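Local coordinates for Bm4233, isoform b (Brugia malayi, PDB 6ANY), which is a secreted venom allergen-like protein of a filarial nematode, a vaccine candidate for lymphatic filariasis that probably binds sterols, as some other CAP proteins do, at residues A[104-116]-A[127-139]. Numbering follows the deposited sequence.
Sequences GKSWWSELPKLYK and VARQGVLHFTQMA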
loop_
_atom_site.group_PDB
_atom_site.type_symbol
_atom_site.label_atom_id
_atom_site.label_comp_id
_atom_site.label_asym_id
_atom_site.label_seq_id
_atom_site.Cartn_x
_atom_site.Cartn_y
_atom_site.Cartn_z
ATOM N N GLY A 104 -0.710 7.483 -0.114
ATOM C CA GLY A 104 -0.816 6.357 -1.060
ATOM C C GLY A 104 -0.473 6.896 -2.404
ATOM O O GLY A 104 0.230 6.265 -3.171
ATOM N N LYS A 105 -0.902 8.102 -2.690
ATOM C CA LYS A 105 -0.580 8.748 -4.000
ATOM C C LYS A 105 0.933 8.982 -4.119
ATOM O O LYS A 105 1.543 8.759 -5.166
ATOM C CB LYS A 105 -1.292 10.083 -4.128
ATOM C CG LYS A 105 -2.668 9.986 -4.725
ATOM C CD LYS A 105 -3.537 11.186 -4.388
ATOM C CE LYS A 105 -2.999 12.415 -5.062
ATOM N NZ LYS A 105 -3.685 13.595 -4.452
ATOM N N SER A 106 1.540 9.371 -3.036
ATOM C CA SER A 106 2.964 9.622 -3.013
ATOM C C SER A 106 3.773 8.347 -3.216
ATOM O O SER A 106 4.563 8.250 -4.104
ATOM C CB SER A 106 3.370 10.279 -1.718
ATOM O OG SER A 106 4.754 10.378 -1.686
ATOM N N TRP A 107 3.489 7.346 -2.442
ATOM C CA TRP A 107 4.141 6.006 -2.619
ATOM C C TRP A 107 3.908 5.419 -4.005
ATOM O O TRP A 107 4.843 4.920 -4.684
ATOM C CB TRP A 107 3.650 5.028 -1.544
ATOM C CG TRP A 107 3.930 5.518 -0.134
ATOM C CD1 TRP A 107 4.936 6.318 0.243
ATOM C CD2 TRP A 107 3.149 5.265 1.052
ATOM N NE1 TRP A 107 4.902 6.552 1.624
ATOM C CE2 TRP A 107 3.796 5.920 2.136
ATOM C CE3 TRP A 107 1.980 4.565 1.307
ATOM C CZ2 TRP A 107 3.299 5.888 3.437
ATOM C CZ3 TRP A 107 1.490 4.532 2.589
ATOM C CH2 TRP A 107 2.146 5.227 3.635
ATOM N N TRP A 108 2.658 5.489 -4.419
ATOM C CA TRP A 108 2.251 4.917 -5.696
ATOM C C TRP A 108 2.888 5.647 -6.860
ATOM O O TRP A 108 3.194 5.005 -7.906
ATOM C CB TRP A 108 0.726 4.902 -5.832
ATOM C CG TRP A 108 0.287 4.023 -6.958
ATOM C CD1 TRP A 108 0.144 4.394 -8.291
ATOM C CD2 TRP A 108 -0.014 2.614 -6.895
ATOM N NE1 TRP A 108 -0.245 3.293 -9.021
ATOM C CE2 TRP A 108 -0.354 2.200 -8.196
ATOM C CE3 TRP A 108 -0.016 1.666 -5.875
ATOM C CZ2 TRP A 108 -0.756 0.914 -8.478
ATOM C CZ3 TRP A 108 -0.409 0.384 -6.172
ATOM C CH2 TRP A 108 -0.730 0.016 -7.457
ATOM N N SER A 109 3.163 6.952 -6.694
ATOM C CA SER A 109 3.723 7.753 -7.773
ATOM C C SER A 109 5.103 7.254 -8.209
ATOM O O SER A 109 5.612 7.652 -9.268
ATOM C CB SER A 109 3.857 9.248 -7.361
ATOM O OG SER A 109 4.996 9.462 -6.474
ATOM N N GLU A 110 5.733 6.403 -7.399
ATOM C CA GLU A 110 6.977 5.726 -7.803
ATOM C C GLU A 110 6.861 4.956 -9.106
ATOM O O GLU A 110 7.871 4.830 -9.841
ATOM C CB GLU A 110 7.528 4.818 -6.684
ATOM C CG GLU A 110 8.068 5.585 -5.512
ATOM C CD GLU A 110 8.389 4.736 -4.320
ATOM O OE1 GLU A 110 8.075 3.531 -4.310
ATOM O OE2 GLU A 110 8.969 5.286 -3.356
ATOM N N LEU A 111 5.639 4.489 -9.440
ATOM C CA LEU A 111 5.493 3.681 -10.632
ATOM C C LEU A 111 5.773 4.489 -11.907
ATOM O O LEU A 111 6.665 4.097 -12.704
ATOM C CB LEU A 111 4.138 2.989 -10.681
ATOM C CG LEU A 111 3.685 2.513 -12.089
ATOM C CD1 LEU A 111 4.518 1.328 -12.564
ATOM C CD2 LEU A 111 2.230 2.162 -12.110
ATOM N N PRO A 112 5.021 5.597 -12.125
ATOM C CA PRO A 112 5.234 6.372 -13.353
ATOM C C PRO A 112 6.521 7.150 -13.355
ATOM O O PRO A 112 7.142 7.288 -14.404
ATOM C CB PRO A 112 4.023 7.299 -13.397
ATOM C CG PRO A 112 3.505 7.318 -12.019
ATOM C CD PRO A 112 3.744 5.984 -11.482
ATOM N N LYS A 113 6.980 7.590 -12.197
ATOM C CA LYS A 113 8.218 8.422 -12.092
ATOM C C LYS A 113 9.539 7.666 -12.011
ATOM O O LYS A 113 10.493 8.156 -12.553
ATOM C CB LYS A 113 8.171 9.354 -10.900
ATOM C CG LYS A 113 6.939 10.210 -10.815
ATOM C CD LYS A 113 6.612 10.990 -12.087
ATOM C CE LYS A 113 7.066 12.439 -12.061
ATOM N NZ LYS A 113 6.127 13.356 -12.790
ATOM N N LEU A 114 9.589 6.514 -11.328
ATOM C CA LEU A 114 10.841 5.782 -11.104
ATOM C C LEU A 114 10.907 4.308 -11.576
ATOM O O LEU A 114 11.997 3.703 -11.547
ATOM C CB LEU A 114 11.162 5.805 -9.636
ATOM C CG LEU A 114 11.358 7.201 -9.026
ATOM C CD1 LEU A 114 11.304 7.040 -7.528
ATOM C CD2 LEU A 114 12.696 7.792 -9.467
ATOM N N TYR A 115 9.792 3.710 -11.914
ATOM C CA TYR A 115 9.735 2.256 -12.207
ATOM C C TYR A 115 9.921 2.022 -13.718
ATOM O O TYR A 115 9.059 2.291 -14.504
ATOM C CB TYR A 115 8.439 1.651 -11.706
ATOM C CG TYR A 115 8.365 0.173 -11.844
ATOM C CD1 TYR A 115 7.887 -0.431 -13.004
ATOM C CD2 TYR A 115 8.771 -0.617 -10.842
ATOM C CE1 TYR A 115 7.812 -1.801 -13.121
ATOM C CE2 TYR A 115 8.660 -1.974 -10.941
ATOM C CZ TYR A 115 8.221 -2.551 -12.116
ATOM O OH TYR A 115 8.128 -3.894 -12.218
ATOM N N LYS A 116 11.091 1.539 -14.087
ATOM C CA LYS A 116 11.381 1.316 -15.482
ATOM C C LYS A 116 10.654 0.070 -15.979
ATOM O O LYS A 116 10.326 -0.857 -15.210
ATOM C CB LYS A 116 12.909 1.138 -15.697
ATOM C CG LYS A 116 13.377 -0.273 -15.351
ATOM C CD LYS A 116 14.905 -0.448 -15.408
ATOM C CE LYS A 116 15.251 -1.811 -14.866
ATOM N NZ LYS A 116 16.693 -2.047 -14.787
ATOM N N VAL A 127 15.808 -3.823 -10.300
ATOM C CA VAL A 127 14.509 -3.190 -10.161
ATOM C C VAL A 127 14.400 -2.511 -8.764
ATOM O O VAL A 127 13.996 -1.341 -8.683
ATOM C CB VAL A 127 13.364 -4.210 -10.362
ATOM C CG1 VAL A 127 12.012 -3.553 -10.032
ATOM C CG2 VAL A 127 13.350 -4.667 -11.823
ATOM N N ALA A 128 14.784 -3.250 -7.698
ATOM C CA ALA A 128 14.742 -2.803 -6.289
ATOM C C ALA A 128 15.551 -1.550 -5.996
ATOM O O ALA A 128 15.141 -0.698 -5.254
ATOM C CB ALA A 128 15.253 -3.898 -5.392
ATOM N N ARG A 129 16.678 -1.441 -6.658
ATOM C CA ARG A 129 17.620 -0.363 -6.514
ATOM C C ARG A 129 17.062 0.993 -6.976
ATOM O O ARG A 129 17.580 2.005 -6.602
ATOM C CB ARG A 129 18.919 -0.756 -7.290
ATOM C CG ARG A 129 19.967 0.332 -7.441
ATOM C CD ARG A 129 21.279 -0.202 -8.054
ATOM N NE ARG A 129 22.395 0.122 -7.146
ATOM C CZ ARG A 129 23.402 0.955 -7.385
ATOM N NH1 ARG A 129 23.529 1.624 -8.546
ATOM N NH2 ARG A 129 24.299 1.115 -6.408
ATOM N N GLN A 130 16.027 0.976 -7.815
ATOM C CA GLN A 130 15.346 2.173 -8.272
ATOM C C GLN A 130 14.528 2.985 -7.218
ATOM O O GLN A 130 14.182 4.139 -7.473
ATOM C CB GLN A 130 14.385 1.817 -9.386
ATOM C CG GLN A 130 14.990 1.351 -10.702
ATOM C CD GLN A 130 13.908 0.842 -11.600
ATOM O OE1 GLN A 130 13.725 1.363 -12.687
ATOM N NE2 GLN A 130 13.115 -0.115 -11.116
ATOM N N GLY A 131 14.224 2.432 -6.059
ATOM C CA GLY A 131 13.429 3.213 -5.074
ATOM C C GLY A 131 11.968 3.216 -5.444
ATOM O O GLY A 131 11.311 4.231 -5.448
ATOM N N VAL A 132 11.477 2.026 -5.730
ATOM C CA VAL A 132 10.102 1.803 -6.126
ATOM C C VAL A 132 9.447 0.894 -5.101
ATOM O O VAL A 132 8.322 0.414 -5.327
ATOM C CB VAL A 132 10.040 1.158 -7.523
ATOM C CG1 VAL A 132 10.573 2.131 -8.559
ATOM C CG2 VAL A 132 10.828 -0.147 -7.520
ATOM N N LEU A 133 10.139 0.684 -3.971
ATOM C CA LEU A 133 9.701 -0.237 -2.954
ATOM C C LEU A 133 8.432 0.156 -2.226
ATOM O O LEU A 133 7.736 -0.748 -1.719
ATOM C CB LEU A 133 10.829 -0.540 -1.940
ATOM C CG LEU A 133 11.968 -1.406 -2.576
ATOM C CD1 LEU A 133 13.097 -1.733 -1.572
ATOM C CD2 LEU A 133 11.422 -2.742 -3.168
ATOM N N HIS A 134 8.105 1.464 -2.178
ATOM C CA HIS A 134 6.857 1.870 -1.557
ATOM C C HIS A 134 5.687 1.417 -2.458
ATOM O O HIS A 134 4.728 0.807 -2.010
ATOM C CB HIS A 134 6.808 3.366 -1.250
ATOM C CG HIS A 134 7.980 3.857 -0.492
ATOM N ND1 HIS A 134 9.081 4.400 -1.111
ATOM C CD2 HIS A 134 8.277 3.794 0.829
ATOM C CE1 HIS A 134 9.997 4.672 -0.199
ATOM N NE2 HIS A 134 9.538 4.299 0.983
ATOM N N PHE A 135 5.819 1.702 -3.736
ATOM C CA PHE A 135 4.883 1.316 -4.742
ATOM C C PHE A 135 4.765 -0.233 -4.801
ATOM O O PHE A 135 3.685 -0.752 -4.841
ATOM C CB PHE A 135 5.324 1.846 -6.111
ATOM C CG PHE A 135 4.772 1.050 -7.251
ATOM C CD1 PHE A 135 3.441 1.089 -7.547
ATOM C CD2 PHE A 135 5.603 0.261 -8.023
ATOM C CE1 PHE A 135 2.913 0.348 -8.611
ATOM C CE2 PHE A 135 5.100 -0.523 -9.034
ATOM C CZ PHE A 135 3.757 -0.501 -9.314
ATOM N N THR A 136 5.882 -0.952 -4.779
ATOM C CA THR A 136 5.854 -2.397 -4.946
ATOM C C THR A 136 5.116 -3.075 -3.803
ATOM O O THR A 136 4.305 -3.962 -4.057
ATOM C CB THR A 136 7.226 -2.980 -5.218
ATOM O OG1 THR A 136 8.158 -2.611 -4.202
ATOM C CG2 THR A 136 7.759 -2.572 -6.643
ATOM N N GLN A 137 5.245 -2.539 -2.583
ATOM C CA GLN A 137 4.502 -3.045 -1.441
ATOM C C GLN A 137 3.018 -2.784 -1.631
ATOM O O GLN A 137 2.208 -3.637 -1.320
ATOM C CB GLN A 137 5.034 -2.432 -0.165
ATOM C CG GLN A 137 4.314 -2.782 1.096
ATOM C CD GLN A 137 4.361 -4.256 1.401
ATOM O OE1 GLN A 137 5.273 -4.727 2.123
ATOM N NE2 GLN A 137 3.361 -4.989 0.922
ATOM N N MET A 138 2.647 -1.593 -2.119
ATOM C CA MET A 138 1.228 -1.290 -2.337
ATOM C C MET A 138 0.684 -2.185 -3.437
ATOM O O MET A 138 -0.505 -2.457 -3.478
ATOM C CB MET A 138 0.984 0.185 -2.791
ATOM C CG MET A 138 1.242 1.252 -1.761
ATOM S SD MET A 138 0.876 2.882 -2.331
ATOM C CE MET A 138 -0.931 2.889 -2.502
ATOM N N ALA A 139 1.544 -2.546 -4.397
ATOM C CA ALA A 139 1.134 -3.411 -5.505
ATOM C C ALA A 139 1.323 -4.923 -5.308
ATOM O O ALA A 139 1.080 -5.664 -6.222
ATOM C CB ALA A 139 1.836 -2.959 -6.742
HETATM O O HOH W 1 11.208 -1.576 -12.830
#
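Trp108 and Phe135 meet where helix 133-138 runs against 110-114 at 142° between their directions, the short axes 9.4 Å apart, while 104-108 crosses it more steeply. From the start of 110-114, Glu110 shows how one carboxylate can clasp the start of a helix. Reaching across at full stretch, it brings Glu110 OE1 to the first turn, where Phe135 N donates a nearly straight bond of 3.0 Å to it from above the carboxylate plane and His134 N adds a weak one. Glu110 OE2 accepts a hydrogen bond from His134 ND1 at the imidazole edge; the modelled 2.4 Å is shorter than expected, so its exact length is doubtful, and the two planes are turned 53° apart.

Behind this polar grip lies an aromatic cluster. Phe135, whose CG lies opposite the backbone N (chi1 156°), projects between Trp108 and Tyr115, presenting its edge to a face of each in two T-shaped pairs. Leu111 CB sits over the Phe135 ring, 3.6 Å from its centroid, in a CH-pi contact. Met138 lines the Trp108 edge, its CB 3.6 Å from Trp108 CE3, and Leu27 of helix 10-28 also packs on that indole. At the far end Gln130 OE1 accepts from Lys116 N at 3.0 Å, while Gln130 NE2 bonds to Val127 O, fixing the amide's rotation. The His-carboxylate pair beside strand 80-87, whose Asn82 bonds His134 O, probably forms part of the His/Glu-lined central cavity of the CAP fold, an alpha-beta-alpha sandwich.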